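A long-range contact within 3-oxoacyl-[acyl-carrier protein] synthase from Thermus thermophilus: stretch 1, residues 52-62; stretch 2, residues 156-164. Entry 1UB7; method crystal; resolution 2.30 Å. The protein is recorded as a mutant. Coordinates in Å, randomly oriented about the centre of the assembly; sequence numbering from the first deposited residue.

Stretch 1 52-62: DLAFKAVEDLL
Stretch 2 156-164: GDGGGAAVV

A helix, 52-62, packs on a strand, 158-164, with N-to-C directions 45° apart (signed crossing -45°) and axes approaching to 6.6 Å. The helix is regular, phi/psi near -64/-40, its i to i+4 bonds running from Lys56 N to Asp52 O (2.8 Å) through Leu62 N to Val58 O (2.8 Å). The strand is extended, nearly flat at Gly158 (-176/174) and more twisted by Val163 (-107/126). Register is set by CA-CA distances of 5.1 Å for both Leu53-Gly159 and Ala57-Gly160.

No hydrogen bond crosses; packing does the work, burying 358 Å². Leu53, Ala57 and Leu61, spaced four apart, point toward the strand.

Side chain against backbone comes first. Ala57 CB lies 3.5 Å from Gly159 C, a closeness its single methyl permits. Gly159 suits its place by absence: an ideal CB would stand 2.6 Å from Leu53 O, a clash. Leu53 (m, t) sets CD1 3.6 Å from Gly158 O, and Leu61 (t, t) sets CD1 3.6 Å from Ala161 O.

Apolar side chains follow. Ala161 CB points toward the helix, 4.0 Å from Leu61 CD1, 4.2 Å from Val58 CG2 (Val58 t) and 4.4 Å from Ala57 CB. Further along, Val163 (t) brings CG2 4.1 Å from Leu61 CD1.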

# COMPACT_ATOMS: atom_id res chain seq x y z
N ASP A 52 -12.80 -4.68 10.50
CA ASP A 52 -14.22 -4.98 10.69
C ASP A 52 -15.06 -4.14 9.74
O ASP A 52 -16.02 -4.63 9.13
CB ASP A 52 -14.65 -4.69 12.12
CG ASP A 52 -13.82 -5.46 13.11
OD1 ASP A 52 -13.97 -6.70 13.17
OD2 ASP A 52 -13.01 -4.82 13.81
N LEU A 53 -14.70 -2.87 9.61
CA LEU A 53 -15.44 -2.01 8.71
C LEU A 53 -15.28 -2.60 7.31
O LEU A 53 -16.23 -2.62 6.53
CB LEU A 53 -14.90 -0.58 8.76
CG LEU A 53 -14.78 0.06 10.15
CD1 LEU A 53 -14.24 1.48 10.00
CD2 LEU A 53 -16.15 0.09 10.84
N ALA A 54 -14.07 -3.10 7.01
CA ALA A 54 -13.81 -3.68 5.69
C ALA A 54 -14.63 -4.96 5.50
O ALA A 54 -15.22 -5.16 4.43
CB ALA A 54 -12.31 -3.99 5.54
N PHE A 55 -14.69 -5.81 6.53
CA PHE A 55 -15.46 -7.04 6.43
C PHE A 55 -16.93 -6.70 6.17
O PHE A 55 -17.55 -7.24 5.25
CB PHE A 55 -15.38 -7.89 7.71
CG PHE A 55 -13.99 -8.35 8.08
CD1 PHE A 55 -12.96 -8.40 7.12
CD2 PHE A 55 -13.70 -8.76 9.39
CE1 PHE A 55 -11.67 -8.83 7.48
CE2 PHE A 55 -12.42 -9.19 9.75
CZ PHE A 55 -11.40 -9.23 8.78
N LYS A 56 -17.47 -5.78 6.98
CA LYS A 56 -18.86 -5.37 6.83
C LYS A 56 -19.18 -4.76 5.47
O LYS A 56 -20.27 -4.96 4.94
CB LYS A 56 -19.26 -4.42 7.97
CG LYS A 56 -19.73 -5.18 9.21
CD LYS A 56 -19.17 -4.59 10.49
CE LYS A 56 -19.40 -5.52 11.68
NZ LYS A 56 -18.74 -4.97 12.92
N ALA A 57 -18.24 -4.03 4.90
CA ALA A 57 -18.50 -3.43 3.59
C ALA A 57 -18.57 -4.54 2.55
O ALA A 57 -19.39 -4.49 1.65
CB ALA A 57 -17.40 -2.44 3.23
N VAL A 58 -17.71 -5.55 2.67
CA VAL A 58 -17.75 -6.62 1.69
C VAL A 58 -19.03 -7.47 1.86
O VAL A 58 -19.61 -7.93 0.86
CB VAL A 58 -16.49 -7.52 1.75
CG1 VAL A 58 -16.59 -8.62 0.69
CG2 VAL A 58 -15.25 -6.69 1.49
N GLU A 59 -19.48 -7.66 3.10
CA GLU A 59 -20.72 -8.42 3.32
C GLU A 59 -21.89 -7.71 2.63
O GLU A 59 -22.75 -8.35 2.03
CB GLU A 59 -21.04 -8.55 4.82
CG GLU A 59 -20.21 -9.60 5.51
CD GLU A 59 -20.22 -9.46 7.01
OE1 GLU A 59 -20.87 -8.52 7.52
OE2 GLU A 59 -19.58 -10.29 7.69
N ASP A 60 -21.90 -6.39 2.70
CA ASP A 60 -22.96 -5.64 2.08
C ASP A 60 -22.87 -5.87 0.56
O ASP A 60 -23.88 -6.05 -0.11
CB ASP A 60 -22.82 -4.14 2.42
CG ASP A 60 -23.94 -3.31 1.82
OD1 ASP A 60 -25.13 -3.64 2.08
OD2 ASP A 60 -23.64 -2.35 1.08
N LEU A 61 -21.65 -5.86 0.04
CA LEU A 61 -21.39 -6.10 -1.39
C LEU A 61 -21.98 -7.47 -1.76
O LEU A 61 -22.63 -7.62 -2.79
CB LEU A 61 -19.87 -6.08 -1.65
CG LEU A 61 -19.40 -6.24 -3.11
CD1 LEU A 61 -18.06 -5.52 -3.29
CD2 LEU A 61 -19.28 -7.73 -3.49
N LEU A 62 -21.75 -8.45 -0.90
CA LEU A 62 -22.27 -9.79 -1.12
C LEU A 62 -23.80 -9.88 -0.99
O LEU A 62 -24.42 -10.68 -1.69
CB LEU A 62 -21.56 -10.76 -0.18
CG LEU A 62 -20.15 -11.06 -0.68
CD1 LEU A 62 -19.52 -12.12 0.20
CD2 LEU A 62 -20.19 -11.55 -2.14
N GLY A 156 -15.48 10.85 10.11
CA GLY A 156 -16.44 9.80 10.41
C GLY A 156 -15.85 8.48 9.93
O GLY A 156 -15.03 8.47 9.01
N ASP A 157 -16.24 7.37 10.56
CA ASP A 157 -15.74 6.04 10.21
C ASP A 157 -16.55 5.37 9.10
O ASP A 157 -17.75 5.63 8.96
CB ASP A 157 -15.75 5.11 11.43
CG ASP A 157 -14.86 5.62 12.56
OD1 ASP A 157 -13.81 6.25 12.28
OD2 ASP A 157 -15.22 5.38 13.74
N GLY A 158 -15.90 4.50 8.32
CA GLY A 158 -16.62 3.83 7.26
C GLY A 158 -15.85 2.79 6.46
O GLY A 158 -14.65 2.61 6.64
N GLY A 159 -16.58 2.11 5.59
CA GLY A 159 -16.01 1.09 4.74
C GLY A 159 -16.79 0.96 3.45
O GLY A 159 -18.02 1.03 3.44
N GLY A 160 -16.07 0.79 2.35
CA GLY A 160 -16.72 0.63 1.07
C GLY A 160 -15.91 -0.38 0.28
O GLY A 160 -14.74 -0.63 0.59
N ALA A 161 -16.51 -0.96 -0.75
CA ALA A 161 -15.82 -1.95 -1.54
C ALA A 161 -16.41 -2.12 -2.92
O ALA A 161 -17.61 -1.92 -3.15
CB ALA A 161 -15.84 -3.29 -0.83
N ALA A 162 -15.57 -2.52 -3.85
CA ALA A 162 -16.05 -2.76 -5.19
C ALA A 162 -15.22 -3.87 -5.79
O ALA A 162 -14.07 -4.09 -5.40
CB ALA A 162 -15.92 -1.49 -6.01
N VAL A 163 -15.79 -4.57 -6.74
CA VAL A 163 -15.02 -5.61 -7.40
C VAL A 163 -14.72 -5.05 -8.77
O VAL A 163 -15.63 -4.60 -9.46
CB VAL A 163 -15.83 -6.91 -7.55
CG1 VAL A 163 -15.12 -7.85 -8.52
CG2 VAL A 163 -16.00 -7.56 -6.20
N VAL A 164 -13.45 -5.03 -9.15
CA VAL A 164 -13.09 -4.53 -10.47
C VAL A 164 -12.81 -5.73 -11.38
O VAL A 164 -12.11 -6.67 -10.99
CB VAL A 164 -11.86 -3.60 -10.39
CG1 VAL A 164 -11.43 -3.19 -11.78
CG2 VAL A 164 -12.20 -2.36 -9.57